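Local coordinates for helix-turn-helix domain-containing protein (Shewanella amazonensis SB2B, PDB 3KE2), which is of unknown function but carries a winged helix-turn-helix domain, a fold that in many relatives binds DNA, and forms a two-chain assembly, at residues A[21-26]-A[88-93]; A[26-31]-A[40-45]. All blocks are in the same frame, centred on the assembly; numbering follows the deposited sequence. Where two conformers were deposited one is given.

Interaction 1: A[21-26]-A[88-93]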
loop_
_atom_site.group_PDB
_atom_site.type_symbol
_atom_site.label_atom_id
_atom_site.label_comp_id
_atom_site.label_asym_id
_atom_site.label_seq_id
_atom_site.Cartn_x
_atom_site.Cartn_y
_atom_site.Cartn_z
ATOM N N ARG A 21 -3.122 -0.839 -8.605
ATOM C CA ARG A 21 -3.866 -1.927 -9.221
ATOM C C ARG A 21 -4.509 -2.742 -8.127
ATOM O O ARG A 21 -5.675 -3.122 -8.205
ATOM C CB ARG A 21 -2.932 -2.821 -10.064
ATOM C CG ARG A 21 -3.622 -4.025 -10.780
ATOM C CD ARG A 21 -2.643 -4.883 -11.643
ATOM N NE ARG A 21 -1.869 -4.088 -12.606
ATOM C CZ ARG A 21 -0.564 -3.854 -12.505
ATOM N NH1 ARG A 21 0.120 -4.417 -11.529
ATOM N NH2 ARG A 21 0.064 -3.114 -13.408
ATOM N N LYS A 22 -3.732 -3.014 -7.078
ATOM C CA LYS A 22 -4.258 -3.822 -5.984
ATOM C C LYS A 22 -5.356 -3.046 -5.292
ATOM O O LYS A 22 -6.384 -3.623 -4.969
ATOM C CB LYS A 22 -3.168 -4.256 -4.982
ATOM C CG LYS A 22 -1.910 -4.911 -5.623
ATOM C CD LYS A 22 -0.858 -5.352 -4.566
ATOM C CE LYS A 22 0.619 -5.310 -5.099
ATOM N NZ LYS A 22 0.886 -6.093 -6.328
ATOM N N LEU A 23 -5.178 -1.743 -5.084
ATOM C CA LEU A 23 -6.233 -0.963 -4.403
ATOM C C LEU A 23 -7.498 -0.848 -5.216
ATOM O O LEU A 23 -8.606 -0.814 -4.658
ATOM C CB LEU A 23 -5.760 0.440 -4.019
ATOM C CG LEU A 23 -5.115 0.658 -2.657
ATOM C CD1 LEU A 23 -4.203 -0.438 -2.260
ATOM C CD2 LEU A 23 -4.383 2.005 -2.711
ATOM N N TYR A 24 -7.327 -0.780 -6.534
ATOM C CA TYR A 24 -8.456 -0.643 -7.452
ATOM C C TYR A 24 -9.265 -1.928 -7.465
ATOM O O TYR A 24 -10.516 -1.896 -7.401
ATOM C CB TYR A 24 -7.990 -0.286 -8.866
ATOM C CG TYR A 24 -9.136 -0.009 -9.800
ATOM C CD1 TYR A 24 -9.885 1.154 -9.686
ATOM C CD2 TYR A 24 -9.466 -0.890 -10.799
ATOM C CE1 TYR A 24 -10.963 1.417 -10.551
ATOM C CE2 TYR A 24 -10.529 -0.639 -11.658
ATOM C CZ TYR A 24 -11.275 0.514 -11.529
ATOM O OH TYR A 24 -12.325 0.747 -12.406
ATOM N N LEU A 25 -8.569 -3.060 -7.558
ATOM C CA LEU A 25 -9.272 -4.343 -7.544
ATOM C C LEU A 25 -10.041 -4.483 -6.225
ATOM O O LEU A 25 -11.238 -4.794 -6.205
ATOM C CB LEU A 25 -8.315 -5.501 -7.730
ATOM C CG LEU A 25 -7.774 -5.676 -9.116
ATOM C CD1 LEU A 25 -6.894 -6.903 -9.148
ATOM C CD2 LEU A 25 -8.945 -5.826 -10.035
ATOM N N ALA A 26 -9.352 -4.190 -5.134
ATOM C CA ALA A 26 -9.954 -4.297 -3.835
ATOM C C ALA A 26 -11.203 -3.434 -3.764
ATOM O O ALA A 26 -12.186 -3.826 -3.152
ATOM C CB ALA A 26 -8.952 -3.891 -2.762
ATOM N N SER A 88 -9.814 2.165 2.769
ATOM C CA SER A 88 -10.741 1.962 1.672
ATOM C C SER A 88 -11.337 3.293 1.194
ATOM O O SER A 88 -11.535 3.487 0.004
ATOM C CB SER A 88 -11.860 1.022 2.104
ATOM O OG SER A 88 -12.627 1.622 3.119
ATOM N N ALA A 89 -11.613 4.208 2.123
ATOM C CA ALA A 89 -12.202 5.512 1.789
ATOM C C ALA A 89 -11.340 6.337 0.817
ATOM O O ALA A 89 -11.847 7.170 0.064
ATOM C CB ALA A 89 -12.458 6.313 3.063
ATOM N N TRP A 90 -10.039 6.112 0.849
ATOM C CA TRP A 90 -9.124 6.841 -0.021
ATOM C C TRP A 90 -9.407 6.531 -1.477
ATOM O O TRP A 90 -9.508 7.425 -2.293
ATOM C CB TRP A 90 -7.675 6.488 0.312
ATOM C CG TRP A 90 -6.677 7.293 -0.439
ATOM C CD1 TRP A 90 -6.132 8.467 -0.054
ATOM C CD2 TRP A 90 -6.096 6.973 -1.706
ATOM N NE1 TRP A 90 -5.232 8.908 -1.005
ATOM C CE2 TRP A 90 -5.204 8.005 -2.031
ATOM C CE3 TRP A 90 -6.240 5.911 -2.589
ATOM C CZ2 TRP A 90 -4.465 8.013 -3.214
ATOM C CZ3 TRP A 90 -5.504 5.915 -3.763
ATOM C CH2 TRP A 90 -4.624 6.966 -4.063
HETATM N N MSE A 91 -9.529 5.257 -1.809
HETATM C CA MSE A 91 -9.815 4.887 -3.197
HETATM C C MSE A 91 -11.147 5.534 -3.658
HETATM O O MSE A 91 -11.260 5.963 -4.814
HETATM C CB MSE A 91 -9.826 3.362 -3.392
HETATM C CG MSE A 91 -10.009 3.013 -4.835
HETATM SE SE MSE A 91 -8.522 3.596 -5.922
HETATM C CE MSE A 91 -9.435 4.179 -7.417
ATOM N N ASP A 92 -12.131 5.637 -2.746
ATOM C CA ASP A 92 -13.442 6.258 -3.064
ATOM C C ASP A 92 -13.266 7.630 -3.702
ATOM O O ASP A 92 -13.947 8.000 -4.659
ATOM C CB ASP A 92 -14.318 6.427 -1.818
ATOM C CG ASP A 92 -14.731 5.104 -1.188
ATOM O OD1 ASP A 92 -14.485 4.018 -1.757
ATOM O OD2 ASP A 92 -15.341 5.152 -0.102
ATOM N N THR A 93 -12.331 8.372 -3.165
ATOM C CA THR A 93 -12.049 9.710 -3.618
ATOM C C THR A 93 -11.254 9.775 -4.905
ATOM O O THR A 93 -11.450 10.700 -5.686
ATOM C CB THR A 93 -11.225 10.435 -2.515
ATOM O OG1 THR A 93 -11.941 10.348 -1.265
ATOM C CG2 THR A 93 -10.893 11.920 -2.892
#
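Met91, a selenomethionine on helix 88-102, reaches across to Leu23 and Tyr24 of helix 14-31 and illustrates how one flexible side chain can fill the angle between two nearly perpendicular helices. The segment axes cross at -92° and come no closer than 10.0 Å, so large residues must bridge the gap. The tighter part lies on the Tyr24 side. With CG anti to the backbone N (chi1 -175°), bends at chi2 and chi3 bring the methyl CE of Met91 to the ring edge, in plane, 3.8 Å from Tyr24 CD1. Higher up the same chain, Met91 CG lies 4.1 Å from the carbonyl Leu23 O, and Val98 adds to the packing round Met91. Buried Tyr24 also rests on Lys99 and Leu102.

Looser is the approach of Leu23, itself buried, to the partly exposed Trp90: methyl CD2 comes obliquely to the indole, 4.2 Å from CZ3. There the second subunit closes in, its Pro85 against Leu23 and its Gly84 against Trp90, while His94 of the same helix as Trp90 stacks on the indole. The contact thus packs helix 14-31 of the winged helix-turn-helix domain against the helix that follows its two-stranded sheet. Joined by methyl-to-ring contacts and a methylene near a carbonyl oxygen, without a hydrogen bond or salt bridge between the segments, the two helices depend here on shape and burial of apolar surface.

Interaction 2: A[26-31]-A[40-45]; sequences AHLMDD and GKLTGM
Leu28 points from helix 14-31 at the last turn of helix 36-43, where Leu42 and Thr43 receive it: a small example of two consecutive helices touching through branched side chains while their backbones stay well apart, the nearest CA atoms, those of Leu28 and Leu42, being 9.8 Å from each other.

The apolar contacts come first. Leu28 and Leu42 meet tip to tip, with Leu28 CD2 4.1 Å from Leu42 CD2, and that same Leu42 methyl is equally near the other branch of Leu28. The two leucines use different first torsions: Leu28 holds CG anti to its carbonyl carbon (chi1 -71°), whereas Leu42 sets CG anti to the backbone N (chi1 173°). The closer touch is Leu28 CD1 to Thr43 CG2, at 3.7 Å, where the two side chains run across each other at a slant. Leu28 thus spends both methyls on this contact, while Thr43 offers its carbon branch.

Polar bonding does not join the two segments; the notable side-chain bonds lie at the end of helix 36-43. Thr43 OG1 accepts from Met45 N at 3.2 Å, closing an ST turn, and is also hydrogen-bonded to the carbonyl of Leu39. These two backbone partners fix the rotation of the side chain and so hold CG2 toward Leu28. The backbone bond Gly44 N to Gly40 O, at 2.8 Å, closes the last turn, and Gly44 takes a positive phi of 86° as the chain leaves the helix.

Leu39 also packs on Leu28 and Met29. Helix 36-43, the turn at Gly44 and helix 47-55 are consistent with the family's helix-turn-helix unit, with helix 14-31 packed on its first helix. Met45 leans on Leu50 of helix 47-55, Met29 touches Ile54 there, and His27 meets Val95 of helix 88-102.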
loop_
_atom_site.group_PDB
_atom_site.type_symbol
_atom_site.label_atom_id
_atom_site.label_comp_id
_atom_site.label_asym_id
_atom_site.label_seq_id
_atom_site.Cartn_x
_atom_site.Cartn_y
_atom_site.Cartn_z
ATOM N N ALA A 26 -9.352 -4.190 -5.134
ATOM C CA ALA A 26 -9.954 -4.297 -3.835
ATOM C C ALA A 26 -11.203 -3.434 -3.764
ATOM O O ALA A 26 -12.186 -3.826 -3.152
ATOM C CB ALA A 26 -8.952 -3.891 -2.762
ATOM N N HIS A 27 -11.164 -2.253 -4.366
ATOM C CA HIS A 27 -12.339 -1.358 -4.370
ATOM C C HIS A 27 -13.473 -2.011 -5.162
ATOM O O HIS A 27 -14.593 -2.060 -4.695
ATOM C CB HIS A 27 -11.942 0.025 -4.921
ATOM C CG HIS A 27 -13.080 0.973 -5.151
ATOM N ND1 HIS A 27 -13.538 1.844 -4.180
ATOM C CD2 HIS A 27 -13.802 1.241 -6.269
ATOM C CE1 HIS A 27 -14.514 2.585 -4.682
ATOM N NE2 HIS A 27 -14.692 2.241 -5.949
ATOM N N LEU A 28 -13.167 -2.537 -6.347
ATOM C CA LEU A 28 -14.172 -3.195 -7.162
ATOM C C LEU A 28 -14.834 -4.357 -6.409
ATOM O O LEU A 28 -16.056 -4.444 -6.341
ATOM C CB LEU A 28 -13.549 -3.705 -8.443
ATOM C CG LEU A 28 -13.139 -2.663 -9.478
ATOM C CD1 LEU A 28 -12.512 -3.402 -10.639
ATOM C CD2 LEU A 28 -14.316 -1.789 -9.941
HETATM N N MSE A 29 -14.002 -5.208 -5.809
HETATM C CA MSE A 29 -14.449 -6.375 -5.053
HETATM C C MSE A 29 -15.284 -6.023 -3.853
HETATM O O MSE A 29 -16.148 -6.785 -3.442
HETATM C CB MSE A 29 -13.237 -7.147 -4.564
HETATM C CG MSE A 29 -12.436 -7.732 -5.663
HETATM SE SE MSE A 29 -10.827 -8.491 -4.983
HETATM C CE MSE A 29 -10.075 -8.941 -6.616
ATOM N N ASP A 30 -15.050 -4.852 -3.304
ATOM C CA ASP A 30 -15.752 -4.438 -2.120
ATOM C C ASP A 30 -17.129 -3.864 -2.435
ATOM O O ASP A 30 -18.014 -3.924 -1.593
ATOM C CB ASP A 30 -14.905 -3.384 -1.383
ATOM C CG ASP A 30 -15.164 -3.345 0.127
ATOM O OD1 ASP A 30 -15.221 -4.423 0.765
ATOM O OD2 ASP A 30 -15.227 -2.224 0.683
ATOM N N ASP A 31 -17.332 -3.305 -3.627
ATOM C CA ASP A 31 -18.641 -2.684 -3.964
ATOM C C ASP A 31 -19.618 -3.609 -4.723
ATOM O O ASP A 31 -20.791 -3.278 -4.845
ATOM C CB ASP A 31 -18.437 -1.359 -4.745
ATOM C CG ASP A 31 -17.537 -0.300 -3.966
ATOM O OD1 ASP A 31 -16.846 -0.625 -2.940
ATOM O OD2 ASP A 31 -17.511 0.879 -4.415
ATOM N N GLY A 40 -12.373 -9.828 -15.260
ATOM C CA GLY A 40 -11.748 -9.776 -16.566
ATOM C C GLY A 40 -12.562 -9.011 -17.591
ATOM O O GLY A 40 -12.024 -8.163 -18.312
ATOM N N LYS A 41 -13.863 -9.295 -17.634
ATOM C CA LYS A 41 -14.767 -8.651 -18.597
ATOM C C LYS A 41 -14.952 -7.163 -18.324
ATOM O O LYS A 41 -15.107 -6.375 -19.270
ATOM C CB LYS A 41 -16.115 -9.323 -18.584
ATOM C CG LYS A 41 -16.090 -10.741 -19.056
ATOM C CD LYS A 41 -17.462 -11.364 -18.853
ATOM C CE LYS A 41 -17.591 -12.739 -19.495
ATOM N NZ LYS A 41 -18.951 -13.312 -19.229
ATOM N N LEU A 42 -14.931 -6.790 -17.045
ATOM C CA LEU A 42 -15.081 -5.394 -16.637
ATOM C C LEU A 42 -13.836 -4.551 -16.802
ATOM O O LEU A 42 -13.931 -3.397 -17.193
ATOM C CB LEU A 42 -15.473 -5.292 -15.151
ATOM C CG LEU A 42 -15.494 -3.873 -14.547
ATOM C CD1 LEU A 42 -16.503 -2.948 -15.271
ATOM C CD2 LEU A 42 -15.788 -3.952 -13.075
ATOM N N THR A 43 -12.680 -5.096 -16.467
ATOM C CA THR A 43 -11.458 -4.293 -16.490
ATOM C C THR A 43 -10.582 -4.517 -17.684
ATOM O O THR A 43 -9.744 -3.676 -17.972
ATOM C CB THR A 43 -10.567 -4.593 -15.260
ATOM O OG1 THR A 43 -10.010 -5.907 -15.381
ATOM C CG2 THR A 43 -11.365 -4.477 -13.964
ATOM N N GLY A 44 -10.733 -5.650 -18.363
ATOM C CA GLY A 44 -9.887 -5.934 -19.505
ATOM C C GLY A 44 -8.561 -6.599 -19.127
ATOM O O GLY A 44 -7.902 -7.160 -20.000
HETATM N N MSE A 45 -8.139 -6.553 -17.855
HETATM C CA MSE A 45 -6.897 -7.201 -17.414
HETATM C C MSE A 45 -7.033 -8.719 -17.667
HETATM O O MSE A 45 -8.085 -9.289 -17.388
HETATM C CB MSE A 45 -6.610 -6.939 -15.913
HETATM C CG MSE A 45 -6.651 -5.464 -15.428
HETATM SE SE MSE A 45 -6.305 -5.160 -13.475
HETATM C CE MSE A 45 -6.965 -3.310 -13.304
#

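Helix 14-31 is common to both contacts: interaction 1 uses its middle and interaction 2 its C-terminal end, with Ala26 belonging to both segments. Their centres lie about 11 Å apart. Along the chain the order is 21-26, 26-31, 40-45 and 88-93, so the short-range contact closes first and falls within the span bridged by the long-range one, which also encloses helix 47-55 and the two-stranded antiparallel sheet. The contacts also touch directly, Met91 CG lying 3.6 Å from His27 CB. Helix 14-31 therefore ties the neighbouring helix 36-43 and helix 88-102, far along the chain, into one compact winged helix-turn-helix domain.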